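Salicylate 5-hydroxylase, large oxygenase component (Ralstonia sp., PDB 7C8Z) catalyses, as the oxygenase component of a multicomponent system using NADH and O2, the 5-hydroxylation of salicylate to gentisate with a Rieske cluster and a mononuclear iron. Local coordinates at residues A[263-268]-A[425-430]; A[216-221]-A[360-365]. One frame throughout, in Å; residues are numbered along the deposited sequence.

Interaction 1: A[263-268]-A[425-430]; sequences SELKMD and TETLIR
L265 and M267, two residues apart on strand 263-267, meet L428 in the first turn of helix 427-440, so an outermost strand of the sheet packs against the C-terminal helix in the helix-grip catalytic domain of the ring-hydroxylating oxygenases. One methyl of L428 does most of the work: CD2 lies 3.4 Å from CG of M267 and 3.5 Å from CD1 of L265. That same CD1 also touches CG2 of T427, while the other branch of L265, CD2, comes to 3.8 Å from CG2 of T425. A chi1 of 51° turns the L265 branch toward the helix. The M267 chain bends at chi3 (-66°), and its CE lies 3.8 Å from CD2 of L428 and 3.9 Å from OG1 of T427. Around this apolar patch, A274 and M276 of the next strand line L428 as well, and D419 accepts the backbone N-H of M267. OG1 of T427 is hydrogen-bonded to N of G418 and O of E416 in the loop before the helix, while OG1 of T425 takes weak bonds from N of T427 and NH2 of R430. E426, at the N-cap position, turns away, and its OE1 forms a salt bridge with NH2 of R113 of a second subunit.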
loop_
_atom_site.group_PDB
_atom_site.type_symbol
_atom_site.label_atom_id
_atom_site.label_comp_id
_atom_site.label_asym_id
_atom_site.label_seq_id
_atom_site.Cartn_x
_atom_site.Cartn_y
_atom_site.Cartn_z
ATOM N N SER A 263 -12.494 19.905 -38.945
ATOM C CA SER A 263 -12.113 18.593 -38.446
ATOM C C SER A 263 -12.809 17.495 -39.238
ATOM O O SER A 263 -13.806 17.725 -39.927
ATOM C CB SER A 263 -12.448 18.449 -36.962
ATOM O OG SER A 263 -13.782 18.853 -36.711
ATOM N N GLU A 264 -12.259 16.289 -39.122
ATOM C CA GLU A 264 -12.889 15.076 -39.622
ATOM C C GLU A 264 -12.319 13.892 -38.856
ATOM O O GLU A 264 -11.146 13.892 -38.486
ATOM C CB GLU A 264 -12.645 14.900 -41.128
ATOM C CG GLU A 264 -11.195 15.120 -41.555
ATOM C CD GLU A 264 -10.985 14.945 -43.049
ATOM O OE1 GLU A 264 -11.798 14.246 -43.691
ATOM O OE2 GLU A 264 -10.006 15.510 -43.585
ATOM N N LEU A 265 -13.155 12.891 -38.609
ATOM C CA LEU A 265 -12.739 11.717 -37.856
ATOM C C LEU A 265 -13.071 10.472 -38.666
ATOM O O LEU A 265 -14.186 10.341 -39.184
ATOM C CB LEU A 265 -13.372 11.695 -36.461
ATOM C CG LEU A 265 -14.874 11.881 -36.353
ATOM C CD1 LEU A 265 -15.503 10.529 -36.175
ATOM C CD2 LEU A 265 -15.224 12.796 -35.198
ATOM N N LYS A 266 -12.097 9.575 -38.793
ATOM C CA LYS A 266 -12.218 8.380 -39.612
ATOM C C LYS A 266 -11.929 7.126 -38.798
ATOM O O LYS A 266 -11.292 7.174 -37.744
ATOM C CB LYS A 266 -11.267 8.447 -40.814
ATOM C CG LYS A 266 -11.560 9.599 -41.761
ATOM C CD LYS A 266 -10.274 10.213 -42.274
ATOM C CE LYS A 266 -10.511 11.100 -43.478
ATOM N NZ LYS A 266 -9.542 10.769 -44.556
ATOM N N MET A 267 -12.418 5.995 -39.305
ATOM C CA MET A 267 -12.288 4.699 -38.654
ATOM C C MET A 267 -11.878 3.664 -39.691
ATOM O O MET A 267 -11.984 3.892 -40.899
ATOM C CB MET A 267 -13.598 4.248 -37.994
ATOM C CG MET A 267 -13.786 4.701 -36.571
ATOM S SD MET A 267 -15.424 4.280 -35.923
ATOM C CE MET A 267 -16.473 5.296 -36.958
ATOM N N ASP A 268 -11.408 2.517 -39.212
ATOM C CA ASP A 268 -11.132 1.404 -40.102
ATOM C C ASP A 268 -12.407 0.584 -40.291
ATOM O O ASP A 268 -13.468 0.907 -39.754
ATOM C CB ASP A 268 -9.963 0.566 -39.580
ATOM C CG ASP A 268 -10.352 -0.355 -38.434
ATOM O OD1 ASP A 268 -11.115 0.078 -37.546
ATOM O OD2 ASP A 268 -9.870 -1.510 -38.412
ATOM N N THR A 425 -19.698 14.278 -32.229
ATOM C CA THR A 425 -20.291 12.959 -32.294
ATOM C C THR A 425 -19.504 12.031 -31.390
ATOM O O THR A 425 -18.309 12.231 -31.169
ATOM C CB THR A 425 -20.328 12.431 -33.734
ATOM O OG1 THR A 425 -20.685 11.045 -33.721
ATOM C CG2 THR A 425 -18.972 12.608 -34.411
ATOM N N GLU A 426 -20.189 11.021 -30.863
ATOM C CA GLU A 426 -19.540 9.951 -30.121
ATOM C C GLU A 426 -19.434 8.677 -30.951
ATOM O O GLU A 426 -19.396 7.571 -30.401
ATOM C CB GLU A 426 -20.281 9.698 -28.807
ATOM C CG GLU A 426 -20.232 10.888 -27.866
ATOM C CD GLU A 426 -20.931 10.635 -26.549
ATOM O OE1 GLU A 426 -20.237 10.289 -25.569
ATOM O OE2 GLU A 426 -22.170 10.788 -26.488
ATOM N N THR A 427 -19.353 8.822 -32.276
ATOM C CA THR A 427 -19.436 7.667 -33.162
ATOM C C THR A 427 -18.225 6.753 -33.030
ATOM O O THR A 427 -18.346 5.543 -33.251
ATOM C CB THR A 427 -19.603 8.126 -34.614
ATOM O OG1 THR A 427 -19.677 6.987 -35.480
ATOM C CG2 THR A 427 -18.444 9.008 -35.034
ATOM N N LEU A 428 -17.059 7.293 -32.667
ATOM C CA LEU A 428 -15.887 6.437 -32.515
ATOM C C LEU A 428 -16.045 5.493 -31.330
ATOM O O LEU A 428 -15.653 4.324 -31.402
ATOM C CB LEU A 428 -14.628 7.286 -32.356
ATOM C CG LEU A 428 -14.294 8.262 -33.478
ATOM C CD1 LEU A 428 -12.928 8.890 -33.260
ATOM C CD2 LEU A 428 -14.344 7.552 -34.807
ATOM N N ILE A 429 -16.655 5.969 -30.247
ATOM C CA ILE A 429 -16.903 5.103 -29.101
ATOM C C ILE A 429 -17.985 4.082 -29.429
ATOM O O ILE A 429 -17.902 2.915 -29.024
ATOM C CB ILE A 429 -17.262 5.953 -27.871
ATOM C CG1 ILE A 429 -16.226 7.065 -27.692
ATOM C CG2 ILE A 429 -17.343 5.083 -26.626
ATOM C CD1 ILE A 429 -16.504 7.991 -26.532
ATOM N N ARG A 430 -19.017 4.503 -30.162
ATOM C CA ARG A 430 -20.063 3.568 -30.562
ATOM C C ARG A 430 -19.499 2.469 -31.455
ATOM O O ARG A 430 -19.865 1.297 -31.318
ATOM C CB ARG A 430 -21.197 4.321 -31.261
ATOM C CG ARG A 430 -22.071 5.088 -30.281
ATOM C CD ARG A 430 -23.268 5.777 -30.927
ATOM N NE ARG A 430 -22.940 6.540 -32.126
ATOM C CZ ARG A 430 -22.859 7.865 -32.153
ATOM N NH1 ARG A 430 -23.061 8.564 -31.043
ATOM N NH2 ARG A 430 -22.570 8.492 -33.283
#

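Interaction 2: A[216-221]-A[360-365]; sequences KLKILG and GFEDDN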
loop_
_atom_site.group_PDB
_atom_site.type_symbol
_atom_site.label_atom_id
_atom_site.label_comp_id
_atom_site.label_asym_id
_atom_site.label_seq_id
_atom_site.Cartn_x
_atom_site.Cartn_y
_atom_site.Cartn_z
ATOM N N LYS A 216 14.376 8.704 -39.620
ATOM C CA LYS A 216 14.836 8.064 -38.398
ATOM C C LYS A 216 14.550 8.976 -37.212
ATOM O O LYS A 216 14.776 10.188 -37.274
ATOM C CB LYS A 216 16.326 7.725 -38.477
ATOM C CG LYS A 216 16.619 6.217 -38.437
ATOM C CD LYS A 216 16.758 5.695 -36.997
ATOM C CE LYS A 216 16.757 4.161 -36.930
ATOM N NZ LYS A 216 17.238 3.632 -35.616
ATOM N N LEU A 217 14.035 8.392 -36.138
ATOM C CA LEU A 217 13.582 9.150 -34.982
ATOM C C LEU A 217 14.680 9.222 -33.927
ATOM O O LEU A 217 15.559 8.359 -33.861
ATOM C CB LEU A 217 12.328 8.515 -34.376
ATOM C CG LEU A 217 11.361 7.879 -35.377
ATOM C CD1 LEU A 217 10.262 7.116 -34.659
ATOM C CD2 LEU A 217 10.766 8.936 -36.294
ATOM N N LYS A 218 14.641 10.289 -33.128
ATOM C CA LYS A 218 15.510 10.447 -31.965
ATOM C C LYS A 218 14.617 10.514 -30.732
ATOM O O LYS A 218 13.704 11.343 -30.669
ATOM C CB LYS A 218 16.397 11.692 -32.078
ATOM C CG LYS A 218 15.673 12.971 -32.466
ATOM C CD LYS A 218 16.655 14.112 -32.710
ATOM C CE LYS A 218 17.201 14.666 -31.404
ATOM N NZ LYS A 218 17.915 15.960 -31.600
ATOM N N ILE A 219 14.877 9.637 -29.764
ATOM C CA ILE A 219 14.063 9.568 -28.554
ATOM C C ILE A 219 14.337 10.777 -27.669
ATOM O O ILE A 219 15.477 11.018 -27.255
ATOM C CB ILE A 219 14.321 8.261 -27.796
ATOM C CG1 ILE A 219 14.131 7.069 -28.729
ATOM C CG2 ILE A 219 13.395 8.150 -26.599
ATOM C CD1 ILE A 219 12.761 7.004 -29.348
ATOM N N LEU A 220 13.280 11.522 -27.342
ATOM C CA LEU A 220 13.416 12.628 -26.406
ATOM C C LEU A 220 13.259 12.170 -24.961
ATOM O O LEU A 220 13.985 12.651 -24.083
ATOM C CB LEU A 220 12.391 13.724 -26.716
ATOM C CG LEU A 220 12.480 14.406 -28.086
ATOM C CD1 LEU A 220 11.438 15.508 -28.209
ATOM C CD2 LEU A 220 13.878 14.951 -28.339
ATOM N N GLY A 221 12.351 11.242 -24.689
ATOM C CA GLY A 221 12.286 10.710 -23.339
ATOM C C GLY A 221 10.977 10.016 -23.026
ATOM O O GLY A 221 10.105 9.845 -23.881
ATOM N N GLY A 360 11.435 12.932 -31.462
ATOM C CA GLY A 360 11.585 13.853 -32.568
ATOM C C GLY A 360 12.199 13.139 -33.753
ATOM O O GLY A 360 12.290 11.907 -33.750
ATOM N N PHE A 361 12.617 13.882 -34.772
ATOM C CA PHE A 361 13.199 13.303 -35.972
ATOM C C PHE A 361 14.678 13.648 -36.055
ATOM O O PHE A 361 15.146 14.624 -35.459
ATOM C CB PHE A 361 12.468 13.794 -37.226
ATOM C CG PHE A 361 10.976 13.669 -37.136
ATOM C CD1 PHE A 361 10.351 12.463 -37.409
ATOM C CD2 PHE A 361 10.201 14.753 -36.761
ATOM C CE1 PHE A 361 8.985 12.340 -37.317
ATOM C CE2 PHE A 361 8.830 14.637 -36.671
ATOM C CZ PHE A 361 8.221 13.429 -36.949
ATOM N N GLU A 362 15.417 12.822 -36.800
ATOM C CA GLU A 362 16.861 13.012 -36.898
ATOM C C GLU A 362 17.220 14.348 -37.539
ATOM O O GLU A 362 18.230 14.955 -37.166
ATOM C CB GLU A 362 17.499 11.849 -37.664
ATOM C CG GLU A 362 18.900 11.475 -37.166
ATOM C CD GLU A 362 18.877 10.604 -35.914
ATOM O OE1 GLU A 362 19.050 11.150 -34.801
ATOM O OE2 GLU A 362 18.694 9.374 -36.043
ATOM N N ASP A 363 16.432 14.813 -38.513
ATOM C CA ASP A 363 16.735 16.078 -39.177
ATOM C C ASP A 363 16.425 17.293 -38.318
ATOM O O ASP A 363 16.555 18.425 -38.805
ATOM C CB ASP A 363 15.991 16.185 -40.510
ATOM C CG ASP A 363 14.510 15.883 -40.392
ATOM O OD1 ASP A 363 13.832 16.502 -39.544
ATOM O OD2 ASP A 363 14.023 15.035 -41.170
ATOM N N ASP A 364 16.015 17.096 -37.069
ATOM C CA ASP A 364 15.690 18.222 -36.214
ATOM C C ASP A 364 16.963 18.874 -35.730
ATOM O O ASP A 364 17.853 18.216 -35.181
ATOM C CB ASP A 364 14.850 17.805 -35.011
ATOM C CG ASP A 364 13.407 17.571 -35.374
ATOM O OD1 ASP A 364 12.875 18.320 -36.221
ATOM O OD2 ASP A 364 12.809 16.631 -34.821
ATOM N N ASN A 365 17.028 20.175 -35.898
ATOM C CA ASN A 365 18.116 20.908 -35.294
ATOM C C ASN A 365 17.853 21.071 -33.808
ATOM O O ASN A 365 16.996 20.437 -33.185
ATOM C CB ASN A 365 18.324 22.261 -35.968
ATOM C CG ASN A 365 17.051 23.081 -36.061
ATOM O OD1 ASN A 365 16.098 22.901 -35.300
ATOM N ND2 ASN A 365 17.025 23.982 -37.033
#
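K218 and G360 form the antiparallel hydrogen-bonded pair that zips strand 217-227 to the end of strand 352-361. Backbone bonds come first. The N-H of G360 gives an almost straight bond to O of K218 (2.9 Å, 175°), lying in the carbonyl plane; the return bond, from N of K218 to O of G360, is also 2.9 Å, but its donor stands well above the carbonyl plane. A third bond, from N of E362 to O of K216 (2.8 Å), carries the pairing past the strand ends, and L217 with F361 makes the non-hydrogen-bonded pair between.

Apolar contacts follow. CD2 of L217 approaches CD1 of the F361 ring obliquely at 3.7 Å, the two side chains lying side by side and pointing the same way. R215 and W315 also meet this ring, by cation-pi and edge-to-face contacts respectively. L220 lies beside the backbone of G360, which has no side chain, and reaches T369 and L373 of helix 366-375.

Among the charged side chains, K218 touches with its aliphatic part: with CG between the backbone N and the carbonyl carbon (chi1 49°), the chain lies along the backbone carbonyl of F361, and NZ goes on to OG1 of T369. The carboxylate of E362 sits near CB of K216 and CB of K218, without a salt bridge to either: NZ of K218 stays 5.9 Å from its OE1. D364 works within its own segment, OD2 taking the N-H of F361 at 2.8 Å while also salt-bridged to R372.

The strand thus ends in a type I turn, F361 to D364, leading to N365 as N-cap of helix 366-375; further along strand 217-227, L220 and G221 both face H358 in a classic beta bulge of this antiparallel sheet.

Overall arrangement
Coming from the N terminus, the chain reaches 216-221, where strand 217-227 opens the catalytic-domain sheet at one edge. It then runs on to 263-268, the strand at the other edge, and returns strand by strand to 360-365, closing a loop of 138 residues in interaction 2. Interaction 1 closes only later, when the chain reaches 425-430, so the two loops cross. Both contacts reach the same seven-stranded antiparallel sheet, at the two strands that are outermost within this chain: interaction 2 joins neighbouring strands, interaction 1 lays the C-terminal helix on the far edge. Their centres are about 30 Å apart, and their nearest atoms about 19 Å.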